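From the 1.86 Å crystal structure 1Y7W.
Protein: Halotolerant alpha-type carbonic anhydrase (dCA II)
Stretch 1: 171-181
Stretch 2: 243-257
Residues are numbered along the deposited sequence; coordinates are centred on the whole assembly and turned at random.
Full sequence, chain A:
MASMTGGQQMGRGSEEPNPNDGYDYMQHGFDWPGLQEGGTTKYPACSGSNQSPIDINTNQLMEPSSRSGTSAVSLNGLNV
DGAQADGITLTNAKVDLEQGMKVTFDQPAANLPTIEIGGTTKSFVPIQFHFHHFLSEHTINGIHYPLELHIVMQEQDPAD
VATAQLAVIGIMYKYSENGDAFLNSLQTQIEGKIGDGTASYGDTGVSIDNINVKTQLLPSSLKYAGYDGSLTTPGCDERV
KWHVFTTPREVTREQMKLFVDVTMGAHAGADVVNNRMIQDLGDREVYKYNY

Stretch 1, residues 171-181: IMYKYSENGDA
Stretch 2, residues 243-257: HVFTTPREVTREQMK

Contact between stretch 171-181 and stretch 243-257 of the carbonic anhydrase, 1161 Å² buried in all. The strongest polar link is a salt bridge: Arg249, extended (chi2 and chi3 t, chi4 -86°), places NH2 2.7 Å from OD1 of Asp180 (chi1 t). A water bound to the same Asp180 OD1 (2.8 Å) accepts from Glu250 N (2.9 Å). Ser176 OG (chi1 t) donates to Glu250 OE2 at 2.6 Å and accepts from Asn178 N at 3.0 Å, fixing the turn that follows the strand. The carboxamide of Gln255 (m, t, chi3 -44°) serves the Asp180 backbone twice, OE1 accepting from Asp180 N (3.1 Å) and NE2 donating to Asp180 O (3.0 Å). Gly179 lies against it; a CB there would clash with Gln255 NE2.

Strands 171-175 and 249-251 run parallel, axes crossing at -46°, pairing Tyr173 with Arg249, Lys174 with Glu250 and Tyr175 with Val251. Extended phi/psi (Tyr173 -130/127, Glu250 -125/152) supports a ladder: Arg249 N to Met172 O 2.7 Å, Lys174 N to Arg249 O 2.9 Å, Val251 N to Lys174 O 2.8 Å, Ser176 N to Val251 O 3.0 Å. Upstream, one water joins Met172 N (2.9 Å) to Phe245 O (2.7 Å).

Tyr173 and Arg249 share one sheet face, Lys174 and Glu250 the other; exposed Lys174 keeps its amine at the surface, NZ 4.6 Å from Glu250 OE1, beyond a salt bridge. Thr252 (p) caps the helix, OG1 accepting from Gln255 N at 3.0 Å. The Arg253 guanidinium lies flat on the Tyr175 ring, centres 4.0 Å apart, planes at 6°. Ile171 (m, t), Met172 (m, m, t) and Phe245 (m) are buried and apolar, so they pack without unpaired side-chain polar groups: Ile171 CG1 lies 4.4 Å from Phe245 CD2, Met172 CB 3.9 Å from Pro248 CB. Buried Val251 (p) sets CG1 3.7 Å from Tyr173 CB.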

ATOM      1  N   ILE A 171      -3.575  -1.359  -4.679  1.00 16.78           N
ATOM      2  CA  ILE A 171      -4.703  -0.957  -5.512  1.00 16.16           C
ATOM      3  C   ILE A 171      -4.301   0.257  -6.349  1.00 17.93           C
ATOM      4  O   ILE A 171      -3.827   1.233  -5.802  1.00 16.84           O
ATOM      5  CB  ILE A 171      -5.909  -0.601  -4.618  1.00 18.28           C
ATOM      6  CG1 ILE A 171      -6.401  -1.911  -3.939  1.00 19.65           C
ATOM      7  CG2 ILE A 171      -7.101  -0.002  -5.458  1.00 18.71           C
ATOM      8  CD1 ILE A 171      -7.293  -1.679  -2.677  1.00 18.99           C
ATOM      9  N   MET A 172      -4.513   0.175  -7.677  1.00 17.98           N
ATOM     10  CA  MET A 172      -4.151   1.274  -8.595  1.00 16.34           C
ATOM     11  C   MET A 172      -5.332   2.201  -8.900  1.00 16.11           C
ATOM     12  O   MET A 172      -6.492   1.794  -8.832  1.00 14.80           O
ATOM     13  CB  MET A 172      -3.713   0.676  -9.948  1.00 17.80           C
ATOM     14  CG  MET A 172      -2.578  -0.311  -9.834  1.00 18.44           C
ATOM     15  SD  MET A 172      -1.111   0.571  -9.234  1.00 17.90           S
ATOM     16  CE  MET A 172       0.178  -0.663  -9.573  1.00 16.54           C
ATOM     17  N   TYR A 173      -5.013   3.430  -9.291  1.00 16.20           N
ATOM     18  CA  TYR A 173      -6.018   4.379  -9.730  1.00 15.82           C
ATOM     19  C   TYR A 173      -5.521   4.916 -11.064  1.00 17.74           C
ATOM     20  O   TYR A 173      -4.363   5.315 -11.145  1.00 19.14           O
ATOM     21  CB  TYR A 173      -6.133   5.578  -8.818  1.00 16.37           C
ATOM     22  CG  TYR A 173      -6.612   5.241  -7.440  1.00 17.29           C
ATOM     23  CD1 TYR A 173      -5.760   4.584  -6.527  1.00 17.60           C
ATOM     24  CD2 TYR A 173      -7.933   5.557  -7.041  1.00 20.19           C
ATOM     25  CE1 TYR A 173      -6.242   4.239  -5.221  1.00 18.87           C
ATOM     26  CE2 TYR A 173      -8.414   5.224  -5.758  1.00 19.19           C
ATOM     27  CZ  TYR A 173      -7.560   4.565  -4.861  1.00 20.84           C
ATOM     28  OH  TYR A 173      -8.055   4.213  -3.617  1.00 20.95           O
ATOM     29  N   LYS A 174      -6.360   4.855 -12.092  1.00 18.74           N
ATOM     30  CA  LYS A 174      -5.995   5.438 -13.388  1.00 19.63           C
ATOM     31  C   LYS A 174      -6.656   6.833 -13.527  1.00 20.13           C
ATOM     32  O   LYS A 174      -7.726   7.118 -12.938  1.00 20.17           O
ATOM     33  CB  LYS A 174      -6.478   4.550 -14.543  1.00 20.92           C
ATOM     34  CG  LYS A 174      -7.983   4.396 -14.635  1.00 23.64           C
ATOM     35  CD  LYS A 174      -8.398   3.669 -15.932  1.00 27.00           C
ATOM     36  CE  LYS A 174      -9.937   3.468 -15.980  1.00 28.92           C
ATOM     37  NZ  LYS A 174     -10.409   2.648 -17.175  1.00 29.88           N
ATOM     38  N   TYR A 175      -6.021   7.720 -14.293  1.00 21.31           N
ATOM     39  CA  TYR A 175      -6.605   9.038 -14.486  1.00 23.49           C
ATOM     40  C   TYR A 175      -7.889   8.817 -15.295  1.00 24.91           C
ATOM     41  O   TYR A 175      -7.940   8.021 -16.230  1.00 23.69           O
ATOM     42  CB  TYR A 175      -5.666   9.977 -15.291  1.00 23.38           C
ATOM     43  CG  TYR A 175      -4.637  10.692 -14.445  1.00 22.26           C
ATOM     44  CD1 TYR A 175      -5.019  11.412 -13.323  1.00 20.70           C
ATOM     45  CD2 TYR A 175      -3.272  10.637 -14.764  1.00 22.46           C
ATOM     46  CE1 TYR A 175      -4.065  12.060 -12.529  1.00 20.63           C
ATOM     47  CE2 TYR A 175      -2.304  11.296 -13.954  1.00 19.84           C
ATOM     48  CZ  TYR A 175      -2.729  11.991 -12.845  1.00 19.64           C
ATOM     49  OH  TYR A 175      -1.817  12.581 -12.009  1.00 20.44           O
ATOM     50  N   SER A 176      -8.906   9.567 -14.943  1.00 27.12           N
ATOM     51  CA  SER A 176     -10.196   9.441 -15.596  1.00 30.46           C
ATOM     52  C   SER A 176     -10.884  10.810 -15.491  1.00 32.78           C
ATOM     53  O   SER A 176     -10.381  11.686 -14.786  1.00 31.72           O
ATOM     54  CB  SER A 176     -10.984   8.376 -14.842  1.00 29.12           C
ATOM     55  OG  SER A 176     -12.362   8.499 -15.031  1.00 30.86           O
ATOM     56  N   GLU A 177     -11.999  11.012 -16.196  1.00 35.51           N
ATOM     57  CA  GLU A 177     -12.698  12.306 -16.095  1.00 40.34           C
ATOM     58  C   GLU A 177     -13.614  12.272 -14.861  1.00 40.33           C
ATOM     59  O   GLU A 177     -14.167  13.295 -14.455  1.00 42.42           O
ATOM     60  CB  GLU A 177     -13.501  12.592 -17.396  1.00 42.93           C
ATOM     61  CG  GLU A 177     -12.624  12.649 -18.699  1.00 49.93           C
ATOM     62  CD  GLU A 177     -13.005  11.581 -19.806  1.00 54.20           C
ATOM     63  OE1 GLU A 177     -13.840  11.893 -20.718  1.00 55.89           O
ATOM     64  OE2 GLU A 177     -12.465  10.426 -19.765  1.00 55.47           O
ATOM     65  N   ASN A 178     -13.730  11.096 -14.243  1.00 40.10           N
ATOM     66  CA  ASN A 178     -14.577  10.879 -13.066  1.00 40.46           C
ATOM     67  C   ASN A 178     -13.762  10.412 -11.869  1.00 38.61           C
ATOM     68  O   ASN A 178     -13.220   9.334 -11.888  1.00 39.70           O
ATOM     69  CB  ASN A 178     -15.613   9.806 -13.376  1.00 44.17           C
ATOM     70  CG  ASN A 178     -16.452  10.149 -14.597  1.00 48.08           C
ATOM     71  OD1 ASN A 178     -16.955  11.283 -14.718  1.00 50.14           O
ATOM     72  ND2 ASN A 178     -16.608   9.183 -15.509  1.00 48.70           N
ATOM     73  N   GLY A 179     -13.713  11.203 -10.813  1.00 36.70           N
ATOM     74  CA  GLY A 179     -12.905  10.819  -9.671  1.00 33.42           C
ATOM     75  C   GLY A 179     -13.481   9.706  -8.832  1.00 32.00           C
ATOM     76  O   GLY A 179     -14.610   9.269  -9.027  1.00 33.66           O
ATOM     77  N   ASP A 180     -12.685   9.268  -7.868  1.00 28.06           N
ATOM     78  CA  ASP A 180     -13.038   8.209  -6.949  1.00 25.14           C
ATOM     79  C   ASP A 180     -13.866   8.798  -5.811  1.00 23.98           C
ATOM     80  O   ASP A 180     -13.545   9.887  -5.335  1.00 23.70           O
ATOM     81  CB  ASP A 180     -11.741   7.619  -6.347  1.00 22.95           C
ATOM     82  CG  ASP A 180     -12.013   6.514  -5.349  1.00 23.06           C
ATOM     83  OD1 ASP A 180     -12.398   5.422  -5.826  1.00 24.69           O
ATOM     84  OD2 ASP A 180     -11.844   6.747  -4.125  1.00 22.36           O
ATOM     85  N   ALA A 181     -14.863   8.050  -5.320  1.00 23.98           N
ATOM     86  CA  ALA A 181     -15.723   8.514  -4.215  1.00 24.53           C
ATOM     87  C   ALA A 181     -14.997   8.670  -2.884  1.00 23.69           C
ATOM     88  O   ALA A 181     -15.158   9.676  -2.169  1.00 23.61           O
ATOM     89  CB  ALA A 181     -16.916   7.548  -4.034  1.00 26.65           C
ATOM     90  N   HIS A 243      -0.221  -8.589  -3.022  1.00 15.24           N
ATOM     91  CA  HIS A 243      -1.463  -8.879  -3.752  1.00 13.70           C
ATOM     92  C   HIS A 243      -1.753  -7.573  -4.521  1.00 17.25           C
ATOM     93  O   HIS A 243      -2.304  -6.627  -3.969  1.00 17.98           O
ATOM     94  CB  HIS A 243      -2.621  -9.194  -2.786  1.00 14.91           C
ATOM     95  CG  HIS A 243      -2.297 -10.226  -1.747  1.00 15.75           C
ATOM     96  ND1 HIS A 243      -1.423  -9.986  -0.704  1.00 14.20           N
ATOM     97  CD2 HIS A 243      -2.699 -11.513  -1.612  1.00 14.93           C
ATOM     98  CE1 HIS A 243      -1.283 -11.090   0.011  1.00 16.49           C
ATOM     99  NE2 HIS A 243      -2.042 -12.030  -0.517  1.00 16.65           N
ATOM    100  N   VAL A 244      -1.363  -7.508  -5.788  1.00 16.68           N
ATOM    101  CA  VAL A 244      -1.576  -6.305  -6.581  1.00 18.61           C
ATOM    102  C   VAL A 244      -2.796  -6.472  -7.506  1.00 17.65           C
ATOM    103  O   VAL A 244      -2.739  -7.250  -8.448  1.00 16.49           O
ATOM    104  CB  VAL A 244      -0.310  -6.002  -7.401  1.00 18.22           C
ATOM    105  CG1 VAL A 244      -0.493  -4.713  -8.168  1.00 19.95           C
ATOM    106  CG2 VAL A 244       0.873  -5.883  -6.459  1.00 18.13           C
ATOM    107  N   PHE A 245      -3.909  -5.797  -7.185  1.00 16.96           N
ATOM    108  CA  PHE A 245      -5.131  -5.881  -7.989  1.00 18.32           C
ATOM    109  C   PHE A 245      -4.894  -5.239  -9.326  1.00 18.17           C
ATOM    110  O   PHE A 245      -4.428  -4.147  -9.383  1.00 17.11           O
ATOM    111  CB  PHE A 245      -6.278  -5.215  -7.231  1.00 19.56           C
ATOM    112  CG  PHE A 245      -6.708  -6.044  -6.072  1.00 22.40           C
ATOM    113  CD1 PHE A 245      -7.859  -6.830  -6.160  1.00 24.44           C
ATOM    114  CD2 PHE A 245      -5.860  -6.194  -4.960  1.00 24.24           C
ATOM    115  CE1 PHE A 245      -8.189  -7.772  -5.146  1.00 24.32           C
ATOM    116  CE2 PHE A 245      -6.151  -7.125  -3.936  1.00 25.10           C
ATOM    117  CZ  PHE A 245      -7.334  -7.915  -4.032  1.00 26.96           C
ATOM    118  N   THR A 246      -5.304  -5.917 -10.385  1.00 19.14           N
ATOM    119  CA  THR A 246      -5.050  -5.421 -11.724  1.00 21.32           C
ATOM    120  C   THR A 246      -6.136  -4.541 -12.354  1.00 21.84           C
ATOM    121  O   THR A 246      -5.901  -3.975 -13.385  1.00 22.83           O
ATOM    122  CB  THR A 246      -4.650  -6.639 -12.626  1.00 21.11           C
ATOM    123  OG1 THR A 246      -5.648  -7.652 -12.541  1.00 21.65           O
ATOM    124  CG2 THR A 246      -3.323  -7.225 -12.119  1.00 23.24           C
ATOM    125  N   THR A 247      -7.299  -4.406 -11.727  1.00 20.57           N
ATOM    126  CA  THR A 247      -8.334  -3.520 -12.228  1.00 22.27           C
ATOM    127  C   THR A 247      -8.221  -2.255 -11.402  1.00 21.20           C
ATOM    128  O   THR A 247      -8.361  -2.277 -10.170  1.00 20.03           O
ATOM    129  CB  THR A 247      -9.719  -4.100 -11.995  1.00 24.63           C
ATOM    130  OG1 THR A 247      -9.797  -5.392 -12.615  1.00 25.22           O
ATOM    131  CG2 THR A 247     -10.776  -3.160 -12.548  1.00 24.94           C
ATOM    132  N   PRO A 248      -7.963  -1.125 -12.061  1.00 20.59           N
ATOM    133  CA  PRO A 248      -7.838   0.114 -11.291  1.00 19.54           C
ATOM    134  C   PRO A 248      -9.117   0.842 -10.919  1.00 20.18           C
ATOM    135  O   PRO A 248     -10.200   0.580 -11.465  1.00 20.47           O
ATOM    136  CB  PRO A 248      -6.952   1.006 -12.181  1.00 18.46           C
ATOM    137  CG  PRO A 248      -7.240   0.514 -13.584  1.00 21.91           C
ATOM    138  CD  PRO A 248      -7.664  -0.941 -13.504  1.00 21.36           C
ATOM    139  N   ARG A 249      -8.994   1.685  -9.904  1.00 19.62           N
ATOM    140  CA  ARG A 249     -10.068   2.617  -9.554  1.00 20.12           C
ATOM    141  C   ARG A 249      -9.774   3.840 -10.441  1.00 20.34           C
ATOM    142  O   ARG A 249      -8.903   3.746 -11.315  1.00 22.63           O
ATOM    143  CB  ARG A 249      -9.970   3.014  -8.089  1.00 19.29           C
ATOM    144  CG  ARG A 249     -10.806   2.053  -7.230  1.00 20.92           C
ATOM    145  CD  ARG A 249     -10.705   2.439  -5.752  1.00 25.07           C
ATOM    146  NE  ARG A 249     -11.614   1.605  -4.977  1.00 27.37           N
ATOM    147  CZ  ARG A 249     -12.899   1.879  -4.776  1.00 30.69           C
ATOM    148  NH1 ARG A 249     -13.635   1.020  -4.057  1.00 30.93           N
ATOM    149  NH2 ARG A 249     -13.442   3.020  -5.239  1.00 28.42           N
ATOM    150  N   GLU A 250     -10.458   4.965 -10.218  1.00 20.97           N
ATOM    151  CA  GLU A 250     -10.251   6.161 -11.038  1.00 22.24           C
ATOM    152  C   GLU A 250      -9.902   7.376 -10.227  1.00 21.11           C
ATOM    153  O   GLU A 250     -10.316   7.484  -9.119  1.00 21.06           O
ATOM    154  CB  GLU A 250     -11.530   6.449 -11.868  1.00 26.80           C
ATOM    155  CG  GLU A 250     -11.819   5.296 -12.842  1.00 32.08           C
ATOM    156  CD  GLU A 250     -13.075   5.500 -13.689  1.00 37.38           C
ATOM    157  OE1 GLU A 250     -13.484   4.499 -14.319  1.00 39.52           O
ATOM    158  OE2 GLU A 250     -13.627   6.636 -13.726  1.00 37.33           O
ATOM    159  N   VAL A 251      -9.168   8.319 -10.802  1.00 21.57           N
ATOM    160  CA  VAL A 251      -8.809   9.528 -10.070  1.00 21.69           C
ATOM    161  C   VAL A 251      -8.633  10.664 -11.050  1.00 22.72           C
ATOM    162  O   VAL A 251      -8.228  10.434 -12.177  1.00 23.85           O
ATOM    163  CB  VAL A 251      -7.479   9.321  -9.264  1.00 20.07           C
ATOM    164  CG1 VAL A 251      -6.338   9.045 -10.188  1.00 17.43           C
ATOM    165  CG2 VAL A 251      -7.193  10.514  -8.406  1.00 21.55           C
ATOM    166  N   THR A 252      -8.942  11.882 -10.617  1.00 22.78           N
ATOM    167  CA  THR A 252      -8.794  13.050 -11.461  1.00 23.48           C
ATOM    168  C   THR A 252      -7.586  13.852 -11.082  1.00 24.70           C
ATOM    169  O   THR A 252      -7.035  13.696  -9.971  1.00 21.48           O
ATOM    170  CB  THR A 252      -9.995  13.988 -11.327  1.00 23.97           C
ATOM    171  OG1 THR A 252     -10.056  14.489 -10.000  1.00 24.76           O
ATOM    172  CG2 THR A 252     -11.241  13.256 -11.637  1.00 24.19           C
ATOM    173  N   ARG A 253      -7.138  14.713 -12.002  1.00 23.05           N
ATOM    174  CA  ARG A 253      -6.003  15.543 -11.653  1.00 25.40           C
ATOM    175  C   ARG A 253      -6.395  16.435 -10.472  1.00 24.19           C
ATOM    176  O   ARG A 253      -5.564  16.781  -9.637  1.00 22.48           O
ATOM    177  CB  ARG A 253      -5.567  16.435 -12.832  1.00 26.69           C
ATOM    178  CG  ARG A 253      -4.477  15.858 -13.676  1.00 29.75           C
ATOM    179  CD  ARG A 253      -5.036  15.042 -14.745  1.00 33.47           C
ATOM    180  NE  ARG A 253      -4.058  14.609 -15.767  1.00 35.33           N
ATOM    181  CZ  ARG A 253      -4.410  13.805 -16.768  1.00 34.78           C
ATOM    182  NH1 ARG A 253      -3.527  13.399 -17.666  1.00 35.26           N
ATOM    183  NH2 ARG A 253      -5.688  13.445 -16.873  1.00 33.84           N
ATOM    184  N   GLU A 254      -7.662  16.826 -10.419  1.00 24.72           N
ATOM    185  CA  GLU A 254      -8.124  17.668  -9.325  1.00 24.93           C
ATOM    186  C   GLU A 254      -8.035  16.974  -7.985  1.00 24.18           C
ATOM    187  O   GLU A 254      -7.868  17.614  -6.967  1.00 23.16           O
ATOM    188  CB  GLU A 254      -9.570  18.127  -9.538  1.00 27.88           C
ATOM    189  CG  GLU A 254      -9.778  19.100 -10.729  1.00 32.53           C
ATOM    190  CD  GLU A 254      -9.474  18.483 -12.100  1.00 36.34           C
ATOM    191  OE1 GLU A 254      -9.717  17.267 -12.319  1.00 35.65           O
ATOM    192  OE2 GLU A 254      -8.998  19.236 -12.981  1.00 38.29           O
ATOM    193  N   GLN A 255      -8.209  15.668  -7.969  1.00 24.17           N
ATOM    194  CA  GLN A 255      -8.103  14.953  -6.695  1.00 22.97           C
ATOM    195  C   GLN A 255      -6.636  14.764  -6.374  1.00 22.15           C
ATOM    196  O   GLN A 255      -6.262  14.764  -5.199  1.00 22.24           O
ATOM    197  CB  GLN A 255      -8.792  13.584  -6.794  1.00 21.04           C
ATOM    198  CG  GLN A 255     -10.279  13.706  -7.002  1.00 22.75           C
ATOM    199  CD  GLN A 255     -10.992  12.370  -7.092  1.00 23.17           C
ATOM    200  OE1 GLN A 255     -10.526  11.455  -7.750  1.00 23.47           O
ATOM    201  NE2 GLN A 255     -12.157  12.273  -6.450  1.00 25.75           N
ATOM    202  N   MET A 256      -5.791  14.612  -7.405  1.00 21.74           N
ATOM    203  CA  MET A 256      -4.360  14.428  -7.144  1.00 21.17           C
ATOM    204  C   MET A 256      -3.735  15.645  -6.467  1.00 21.23           C
ATOM    205  O   MET A 256      -2.701  15.540  -5.777  1.00 19.03           O
ATOM    206  CB  MET A 256      -3.615  14.108  -8.451  1.00 20.55           C
ATOM    207  CG  MET A 256      -3.876  12.697  -8.969  1.00 20.15           C
ATOM    208  SD  MET A 256      -3.568  11.355  -7.724  1.00 19.24           S
ATOM    209  CE  MET A 256      -1.806  11.650  -7.406  1.00 18.32           C
ATOM    210  N   LYS A 257      -4.372  16.804  -6.643  1.00 20.78           N
ATOM    211  CA  LYS A 257      -3.857  18.018  -6.026  1.00 20.66           C
ATOM    212  C   LYS A 257      -3.806  17.899  -4.505  1.00 19.80           C
ATOM    213  O   LYS A 257      -2.936  18.492  -3.868  1.00 19.90           O
ATOM    214  CB  LYS A 257      -4.727  19.242  -6.412  1.00 21.50           C
ATOM    215  CG  LYS A 257      -4.345  20.554  -5.664  1.00 24.05           C
ATOM    216  CD  LYS A 257      -4.773  21.823  -6.467  1.00 26.33           C
ATOM    217  CE  LYS A 257      -4.548  23.121  -5.646  1.00 28.24           C
ATOM    218  NZ  LYS A 257      -5.328  23.062  -4.388  1.00 27.50           N
TER
HETATM  219  O   HOH W   1      -5.971  -2.069  -8.710  1.00 18.31           O
HETATM  220  O   HOH W   2      -8.020  14.209 -14.532  1.00 43.28           O
HETATM  221  O   HOH W   3     -12.780   4.765  -8.572  1.00 18.13           O